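Local atomic coordinates of D-alanyl-D-alanine carboxypeptidase DacB2 (Mycobacterium tuberculosis H37Rv, PDB entry 4RYE), a protein that shows D,D-carboxypeptidase activity in vitro and probably trims the D-Ala-D-Ala end of peptidoglycan stem peptides in cell-wall biogenesis. Residues Val56-Leu61 against Asn168-Gln173; Val51-Val56 against His112-Gln117; Leu98-Gly103 against Thr175-Ala180. All coordinates share one frame; numbering follows the deposited sequence.

Contact 1 of 3, residues Val56-Leu61 against Asn168-Gln173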
loop_
_atom_site.group_PDB
_atom_site.type_symbol
_atom_site.label_atom_id
_atom_site.label_comp_id
_atom_site.label_asym_id
_atom_site.label_seq_id
_atom_site.Cartn_x
_atom_site.Cartn_y
_atom_site.Cartn_z
ATOM N N VAL A 56 4.724 10.286 4.415
ATOM C CA VAL A 56 5.099 11.215 5.473
ATOM C C VAL A 56 6.596 11.080 5.776
ATOM O O VAL A 56 7.317 12.082 5.879
ATOM C CB VAL A 56 4.279 10.963 6.757
ATOM C CG1 VAL A 56 4.840 11.786 7.921
ATOM C CG2 VAL A 56 2.809 11.296 6.522
ATOM N N ALA A 57 7.063 9.839 5.912
ATOM C CA ALA A 57 8.474 9.585 6.220
ATOM C C ALA A 57 9.392 10.162 5.147
ATOM O O ALA A 57 10.416 10.766 5.456
ATOM C CB ALA A 57 8.734 8.085 6.384
ATOM N N LEU A 58 9.022 9.974 3.884
ATOM C CA LEU A 58 9.839 10.460 2.782
ATOM C C LEU A 58 9.845 11.975 2.704
ATOM O O LEU A 58 10.839 12.575 2.291
ATOM C CB LEU A 58 9.373 9.859 1.457
ATOM C CG LEU A 58 9.765 8.395 1.287
ATOM C CD1 LEU A 58 8.959 7.767 0.166
ATOM C CD2 LEU A 58 11.264 8.290 1.028
ATOM N N ASP A 59 8.748 12.602 3.105
ATOM C CA ASP A 59 8.715 14.066 3.146
ATOM C C ASP A 59 9.583 14.659 4.258
ATOM O O ASP A 59 10.235 15.677 4.062
ATOM C CB ASP A 59 7.282 14.584 3.310
ATOM C CG ASP A 59 6.497 14.560 2.013
ATOM O OD1 ASP A 59 7.062 14.170 0.968
ATOM O OD2 ASP A 59 5.310 14.943 2.044
ATOM N N GLU A 60 9.582 14.026 5.426
ATOM C CA GLU A 60 10.170 14.654 6.614
ATOM C C GLU A 60 11.540 14.128 7.020
ATOM O O GLU A 60 12.316 14.838 7.667
ATOM C CB GLU A 60 9.218 14.524 7.807
ATOM C CG GLU A 60 7.804 14.994 7.509
ATOM C CD GLU A 60 7.008 15.329 8.761
ATOM O OE1 GLU A 60 7.583 15.309 9.874
ATOM O OE2 GLU A 60 5.802 15.622 8.621
ATOM N N LEU A 61 11.840 12.885 6.670
ATOM C CA LEU A 61 13.033 12.235 7.216
ATOM C C LEU A 61 14.144 12.109 6.184
ATOM O O LEU A 61 13.886 11.785 5.030
ATOM C CB LEU A 61 12.677 10.845 7.752
ATOM C CG LEU A 61 11.651 10.727 8.885
ATOM C CD1 LEU A 61 11.332 9.246 9.160
ATOM C CD2 LEU A 61 12.114 11.432 10.165
ATOM N N ASN A 168 7.291 9.690 -6.133
ATOM C CA ASN A 168 8.549 9.819 -5.402
ATOM C C ASN A 168 9.536 8.744 -5.870
ATOM O O ASN A 168 9.247 7.539 -5.772
ATOM C CB ASN A 168 8.289 9.686 -3.897
ATOM C CG ASN A 168 9.533 9.900 -3.070
ATOM O OD1 ASN A 168 10.470 9.109 -3.125
ATOM N ND2 ASN A 168 9.544 10.965 -2.276
ATOM N N PRO A 169 10.702 9.168 -6.388
ATOM C CA PRO A 169 11.634 8.200 -6.984
ATOM C C PRO A 169 12.158 7.160 -5.987
ATOM O O PRO A 169 12.409 6.026 -6.380
ATOM C CB PRO A 169 12.780 9.082 -7.517
ATOM C CG PRO A 169 12.634 10.413 -6.801
ATOM C CD PRO A 169 11.165 10.563 -6.524
ATOM N N VAL A 170 12.327 7.530 -4.721
ATOM C CA VAL A 170 12.768 6.548 -3.739
ATOM C C VAL A 170 11.679 5.525 -3.443
ATOM O O VAL A 170 11.950 4.324 -3.358
ATOM C CB VAL A 170 13.257 7.221 -2.429
ATOM C CG1 VAL A 170 13.567 6.164 -1.387
ATOM C CG2 VAL A 170 14.484 8.079 -2.722
ATOM N N PHE A 171 10.442 5.988 -3.301
ATOM C CA PHE A 171 9.344 5.050 -3.086
ATOM C C PHE A 171 9.247 4.078 -4.250
ATOM O O PHE A 171 9.131 2.861 -4.049
ATOM C CB PHE A 171 7.997 5.759 -2.893
ATOM C CG PHE A 171 6.855 4.806 -2.628
ATOM C CD1 PHE A 171 6.139 4.242 -3.677
ATOM C CD2 PHE A 171 6.518 4.454 -1.327
ATOM C CE1 PHE A 171 5.097 3.336 -3.441
ATOM C CE2 PHE A 171 5.471 3.555 -1.069
ATOM C CZ PHE A 171 4.757 2.996 -2.139
ATOM N N ALA A 172 9.266 4.615 -5.469
ATOM C CA ALA A 172 9.182 3.777 -6.668
ATOM C C ALA A 172 10.300 2.742 -6.705
ATOM O O ALA A 172 10.088 1.596 -7.125
ATOM C CB ALA A 172 9.198 4.632 -7.931
ATOM N N GLN A 173 11.488 3.129 -6.258
ATOM C CA GLN A 173 12.609 2.190 -6.213
ATOM C C GLN A 173 12.360 1.078 -5.197
ATOM O O GLN A 173 12.514 -0.106 -5.513
ATOM C CB GLN A 173 13.914 2.918 -5.880
ATOM C CG GLN A 173 15.148 2.012 -5.886
ATOM C CD GLN A 173 16.435 2.776 -5.670
ATOM O OE1 GLN A 173 16.677 3.311 -4.589
ATOM N NE2 GLN A 173 17.265 2.847 -6.708
HETATM O O HOH W 1 6.887 12.479 -2.039
#

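Contact 2 of 3, residues Val51-Val56 against His112-Gln117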
loop_
_atom_site.group_PDB
_atom_site.type_symbol
_atom_site.label_atom_id
_atom_site.label_comp_id
_atom_site.label_asym_id
_atom_site.label_seq_id
_atom_site.Cartn_x
_atom_site.Cartn_y
_atom_site.Cartn_z
ATOM N N VAL A 51 1.514 2.789 3.086
ATOM C CA VAL A 51 1.934 3.653 1.980
ATOM C C VAL A 51 1.819 5.126 2.378
ATOM O O VAL A 51 2.682 5.953 2.051
ATOM C CB VAL A 51 1.092 3.391 0.705
ATOM C CG1 VAL A 51 1.516 4.329 -0.418
ATOM C CG2 VAL A 51 1.227 1.932 0.255
ATOM N N LEU A 52 0.747 5.459 3.077
ATOM C CA LEU A 52 0.561 6.807 3.590
ATOM C C LEU A 52 1.632 7.160 4.629
ATOM O O LEU A 52 2.137 8.278 4.652
ATOM C CB LEU A 52 -0.836 6.942 4.189
ATOM C CG LEU A 52 -1.278 8.341 4.609
ATOM C CD1 LEU A 52 -1.185 9.285 3.414
ATOM C CD2 LEU A 52 -2.695 8.290 5.170
ATOM N N LEU A 53 1.991 6.209 5.486
ATOM C CA LEU A 53 3.092 6.443 6.428
ATOM C C LEU A 53 4.390 6.686 5.661
ATOM O O LEU A 53 5.159 7.583 6.000
ATOM C CB LEU A 53 3.259 5.246 7.377
ATOM C CG LEU A 53 4.499 5.284 8.277
ATOM C CD1 LEU A 53 4.473 6.487 9.197
ATOM C CD2 LEU A 53 4.595 3.990 9.082
ATOM N N ALA A 54 4.634 5.890 4.622
ATOM C CA ALA A 54 5.838 6.054 3.805
ATOM C C ALA A 54 5.943 7.453 3.189
ATOM O O ALA A 54 7.027 8.039 3.151
ATOM C CB ALA A 54 5.918 4.968 2.708
ATOM N N LEU A 55 4.825 7.983 2.698
ATOM C CA LEU A 55 4.799 9.351 2.163
ATOM C C LEU A 55 5.239 10.397 3.192
ATOM O O LEU A 55 6.012 11.302 2.882
ATOM C CB LEU A 55 3.392 9.712 1.695
ATOM C CG LEU A 55 2.960 9.301 0.296
ATOM C CD1 LEU A 55 1.474 9.606 0.136
ATOM C CD2 LEU A 55 3.784 10.042 -0.744
ATOM N N VAL A 56 4.724 10.286 4.415
ATOM C CA VAL A 56 5.099 11.215 5.473
ATOM C C VAL A 56 6.596 11.080 5.776
ATOM O O VAL A 56 7.317 12.082 5.879
ATOM C CB VAL A 56 4.279 10.963 6.757
ATOM C CG1 VAL A 56 4.840 11.786 7.921
ATOM C CG2 VAL A 56 2.809 11.296 6.522
ATOM N N HIS A 112 8.205 6.660 15.713
ATOM C CA HIS A 112 9.139 7.173 16.717
ATOM C C HIS A 112 9.959 8.334 16.130
ATOM O O HIS A 112 10.007 9.420 16.722
ATOM C CB HIS A 112 10.027 6.019 17.230
ATOM C CG HIS A 112 11.078 6.419 18.224
ATOM N ND1 HIS A 112 11.814 5.490 18.930
ATOM C CD2 HIS A 112 11.536 7.634 18.614
ATOM C CE1 HIS A 112 12.671 6.114 19.717
ATOM N NE2 HIS A 112 12.530 7.414 19.540
HETATM N N MSE A 113 10.590 8.112 14.977
HETATM C CA MSE A 113 11.357 9.166 14.297
HETATM C C MSE A 113 10.510 10.383 13.944
HETATM O O MSE A 113 11.018 11.492 13.868
HETATM C CB MSE A 113 12.008 8.636 13.015
HETATM C CG MSE A 113 12.973 7.503 13.245
HETATM SE SE MSE A 113 13.936 6.968 11.618
HETATM C CE MSE A 113 14.940 8.627 11.397
ATOM N N LEU A 114 9.221 10.175 13.716
ATOM C CA LEU A 114 8.351 11.257 13.283
ATOM C C LEU A 114 7.717 12.022 14.436
ATOM O O LEU A 114 6.941 12.947 14.210
ATOM C CB LEU A 114 7.269 10.716 12.350
ATOM C CG LEU A 114 7.813 10.241 11.004
ATOM C CD1 LEU A 114 6.807 9.362 10.275
ATOM C CD2 LEU A 114 8.204 11.459 10.150
ATOM N N GLY A 115 8.038 11.642 15.666
ATOM C CA GLY A 115 7.540 12.362 16.826
ATOM C C GLY A 115 6.564 11.583 17.694
ATOM O O GLY A 115 5.977 12.132 18.628
ATOM N N GLY A 116 6.384 10.303 17.392
ATOM C CA GLY A 116 5.516 9.465 18.197
ATOM C C GLY A 116 4.283 8.965 17.470
ATOM O O GLY A 116 3.972 9.406 16.360
ATOM N N GLN A 117 3.569 8.041 18.112
ATOM C CA GLN A 117 2.389 7.416 17.510
ATOM C C GLN A 117 1.290 8.423 17.176
ATOM O O GLN A 117 0.830 8.485 16.044
ATOM C CB GLN A 117 1.833 6.339 18.447
ATOM C CG GLN A 117 2.756 5.144 18.640
ATOM C CD GLN A 117 2.649 4.142 17.504
ATOM O OE1 GLN A 117 1.559 3.661 17.192
ATOM N NE2 GLN A 117 3.775 3.833 16.874
#

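Contact 3 of 3, residues Leu98-Gly103 against Thr175-Ala180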
loop_
_atom_site.group_PDB
_atom_site.type_symbol
_atom_site.label_atom_id
_atom_site.label_comp_id
_atom_site.label_asym_id
_atom_site.label_seq_id
_atom_site.Cartn_x
_atom_site.Cartn_y
_atom_site.Cartn_z
ATOM N N LEU A 98 9.285 -1.683 6.245
ATOM C CA LEU A 98 7.884 -1.279 6.115
ATOM C C LEU A 98 7.237 -1.767 4.826
ATOM O O LEU A 98 6.128 -2.317 4.840
ATOM C CB LEU A 98 7.771 0.249 6.162
ATOM C CG LEU A 98 6.351 0.802 6.190
ATOM C CD1 LEU A 98 5.746 0.545 7.560
ATOM C CD2 LEU A 98 6.338 2.292 5.863
ATOM N N LEU A 99 7.927 -1.559 3.710
ATOM C CA LEU A 99 7.324 -1.761 2.400
ATOM C C LEU A 99 7.546 -3.146 1.795
ATOM O O LEU A 99 6.731 -3.594 0.995
ATOM C CB LEU A 99 7.788 -0.678 1.437
ATOM C CG LEU A 99 7.363 0.747 1.817
ATOM C CD1 LEU A 99 7.904 1.723 0.797
ATOM C CD2 LEU A 99 5.844 0.877 1.927
ATOM N N LEU A 100 8.632 -3.821 2.166
ATOM C CA LEU A 100 8.908 -5.157 1.611
ATOM C C LEU A 100 8.265 -6.293 2.408
ATOM O O LEU A 100 7.780 -7.270 1.827
ATOM C CB LEU A 100 10.417 -5.412 1.482
ATOM C CG LEU A 100 11.082 -4.991 0.167
ATOM C CD1 LEU A 100 10.870 -3.510 -0.104
ATOM C CD2 LEU A 100 12.566 -5.306 0.193
ATOM N N VAL A 101 8.270 -6.183 3.732
ATOM C CA VAL A 101 7.714 -7.257 4.559
ATOM C C VAL A 101 6.582 -6.798 5.484
ATOM O O VAL A 101 6.160 -7.550 6.372
ATOM C CB VAL A 101 8.804 -8.002 5.375
ATOM C CG1 VAL A 101 9.906 -8.528 4.462
ATOM C CG2 VAL A 101 9.383 -7.102 6.455
ATOM N N SER A 102 6.089 -5.578 5.265
ATOM C CA SER A 102 4.964 -5.038 6.030
ATOM C C SER A 102 5.233 -5.050 7.537
ATOM O O SER A 102 4.357 -5.403 8.333
ATOM C CB SER A 102 3.684 -5.825 5.734
ATOM O OG SER A 102 2.542 -5.017 5.966
ATOM N N GLY A 103 6.441 -4.661 7.928
ATOM C CA GLY A 103 6.850 -4.756 9.321
ATOM C C GLY A 103 6.129 -3.741 10.184
ATOM O O GLY A 103 6.277 -2.543 9.975
ATOM N N THR A 175 9.499 -0.005 -3.629
ATOM C CA THR A 175 8.334 -0.867 -3.833
ATOM C C THR A 175 8.613 -1.909 -4.926
ATOM O O THR A 175 7.999 -2.987 -4.964
ATOM C CB THR A 175 7.050 -0.023 -4.102
ATOM O OG1 THR A 175 5.884 -0.851 -3.971
ATOM C CG2 THR A 175 7.082 0.618 -5.490
ATOM N N ALA A 176 9.583 -1.604 -5.786
ATOM C CA ALA A 176 9.957 -2.509 -6.869
ATOM C C ALA A 176 11.196 -3.387 -6.583
ATOM O O ALA A 176 11.472 -4.316 -7.349
ATOM C CB ALA A 176 10.140 -1.730 -8.173
ATOM N N GLU A 177 11.935 -3.102 -5.507
ATOM C CA GLU A 177 13.097 -3.927 -5.118
ATOM C C GLU A 177 12.692 -5.363 -4.821
ATOM O O GLU A 177 11.729 -5.595 -4.081
ATOM C CB GLU A 177 13.759 -3.404 -3.828
ATOM C CG GLU A 177 14.413 -2.044 -3.855
ATOM C CD GLU A 177 14.735 -1.577 -2.434
ATOM O OE1 GLU A 177 14.293 -2.257 -1.481
ATOM O OE2 GLU A 177 15.416 -0.546 -2.258
ATOM N N PRO A 178 13.444 -6.342 -5.358
ATOM C CA PRO A 178 13.128 -7.725 -5.000
ATOM C C PRO A 178 13.571 -8.051 -3.574
ATOM O O PRO A 178 13.026 -8.960 -2.957
ATOM C CB PRO A 178 13.936 -8.548 -6.016
ATOM C CG PRO A 178 15.063 -7.653 -6.436
ATOM C CD PRO A 178 14.491 -6.251 -6.395
ATOM N N SER A 179 14.540 -7.301 -3.055
ATOM C CA SER A 179 15.119 -7.615 -1.756
ATOM C C SER A 179 15.842 -6.416 -1.170
ATOM O O SER A 179 16.097 -5.427 -1.861
ATOM C CB SER A 179 16.096 -8.787 -1.877
ATOM O OG SER A 179 17.170 -8.449 -2.740
ATOM N N ALA A 180 16.173 -6.508 0.113
ATOM C CA ALA A 180 16.944 -5.467 0.769
ATOM C C ALA A 180 17.701 -6.071 1.930
ATOM O O ALA A 180 17.337 -7.138 2.427
ATOM C CB ALA A 180 16.032 -4.344 1.253
HETATM O O HOH W 2 5.419 -1.717 -1.188
#

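Contact 1 of 3, residues Val56-Leu61 against Asn168-Gln173
An N-capped helix start meets the last turns of the SxxK helix here, and Leu58 is the residue that joins them. Helix 50-60 begins with Lys50 of the active site, the proton acceptor by similarity. Residues 56-60 form its far end, and Leu61 is the first residue past it. Asn168 is the N-cap of helix 169-176. Leu58 points at this cap, and its two methyl groups divide the work. CD1 enters beside Phe171 and comes 3.8 Å from Phe171 CB. It lies at the edge of the phenylalanine ring, near the ring plane. CD2 reaches Val170 instead, 4.0 Å from Val170 CG1. Leu58 crosses the Asn168 amide at a slant, its CB nearest to ND2.

That amide is held in place by its own helix. CG of Asn168 is anti to the backbone N (chi1 -176°), which brings OD1 back over the first turn. OD1 accepts from Phe171 N at 3.1 Å with a fairly straight N-H (162°), the donor tilted out of the carbonyl plane. A weak, more bent bond from Val170 N to the same OD1 is 2.9 Å long. One oxygen thus serves two amides of the first turn, and the ND2 end is left to face helix 50-60.

Around the contact, Leu63 touches both Leu58 and Val170, and Leu95 of helix 91-100 also packs on Leu58. Phe171 turns its ring inward to Ala165 and Met166 of helix 155-166. The outer side is polar. Asp59 forms a salt bridge through OD2 with Lys127. A water accepts from Asn168 ND2 at 3.1 Å and makes a weak bond of 3.5 Å to Asp59 OD1.

Contact 2 of 3, residues Val51-Val56 against His112-Gln117
Leu114 packs its two methyl groups against one side of helix 50-60, where Leu53 and Val56 stand one turn apart. CD1 of Leu114 is shared between them. It lies 3.9 Å from Leu53 CD1 and the same 3.9 Å from Val56 CG1. Leu114 CD2 adds a second touch on the valine, 4.0 Å from Val56 CG1. The contact is wholly apolar, and all three side chains are buried. Leu53 starts out across the contact rather than into it. With CG anti to the backbone N (chi1 172°) and chi2 near 61°, its CD1 is carried to Leu114.

Further out, Thr120 of helix 117-130 touches both Leu53 and Leu114. The backbone of the turn is held too: Leu114 O accepts a hydrogen bond from Lys123 NZ, and Gly116 O bonds to Thr120 OG1.

Helix 104-113 ends about here. Gly115 has a positive phi of 113°, and its N bonds to His112 O at 3.2 Å. Positive phi and two bonds back into the last turn make this a Schellman motif closing the helix, with Leu114 just before its glycine. Gly116 follows, also at positive phi, as the N-cap of the next helix. The arrangement sits in the helical part of a penicillin-binding-protein fold, against the helix that begins with the SxxK lysine.

Contact 3 of 3, residues Leu98-Gly103 against Thr175-Ala180
Helix 91-100 ends at Leu100, and residues 175-180 pass it as the chain goes from the weakly bonded end of helix 169-176 through Glu177 and Pro178 into strand 179-184. Leu100 makes the direct contacts. Its CD2 lies 3.7 Å from Ala180 CB and 3.7 Å from the backbone carbon of Ser179. The same methyl and CD1 both approach Glu177 OE1, each at 3.9 Å. The glutamate chain crosses that of Leu100 at about a right angle. CG of Glu177 is anti to its carbonyl carbon (chi1 -65°), and the chain is extended beyond CG, which carries OE1 to Leu100. Its other oxygen, OE2, forms a salt bridge with Arg92.

Just past the helix end comes Ser102, an active-site residue by similarity. It is consistent with the serine of the SxN motif of the penicillin-binding-protein/beta-lactamase fold. Ser102 has left-handed backbone angles (56°/43°). Its OG is hydrogen-bonded to Ser47 and Lys208, and weakly to Lys50.

A water links the two segments on another side. It donates to Leu99 O at 3.2 Å and accepts from Thr175 OG1 at 3.0 Å. Gly207 N, one residue before Lys208, also bonds to Thr175 OG1.

Contacts 1 and 2 join helices and the turns at their ends; contact 3 also takes in the start of strand 179-184. Contacts 1 and 2 share helix 50-60 and Val56, and Leu61 CG meets Leu114 CD2 at 3.7 Å between them. Contacts 1 and 3 share helix 169-176, one at its capped start and the other at its end; Phe171 CE2 touches Leu99 CD1 at 3.6 Å. Contact 2 is buried and purely apolar. Contacts 1 and 3 are partly buried, and each adds a bridging water, one leg weak in contact 1, and a carboxylate paired outside its segments. Contact 3 alone contains an active-site residue, Ser102. Leu98 packs on Leu53 beside Lys50, joining contacts 2 and 3.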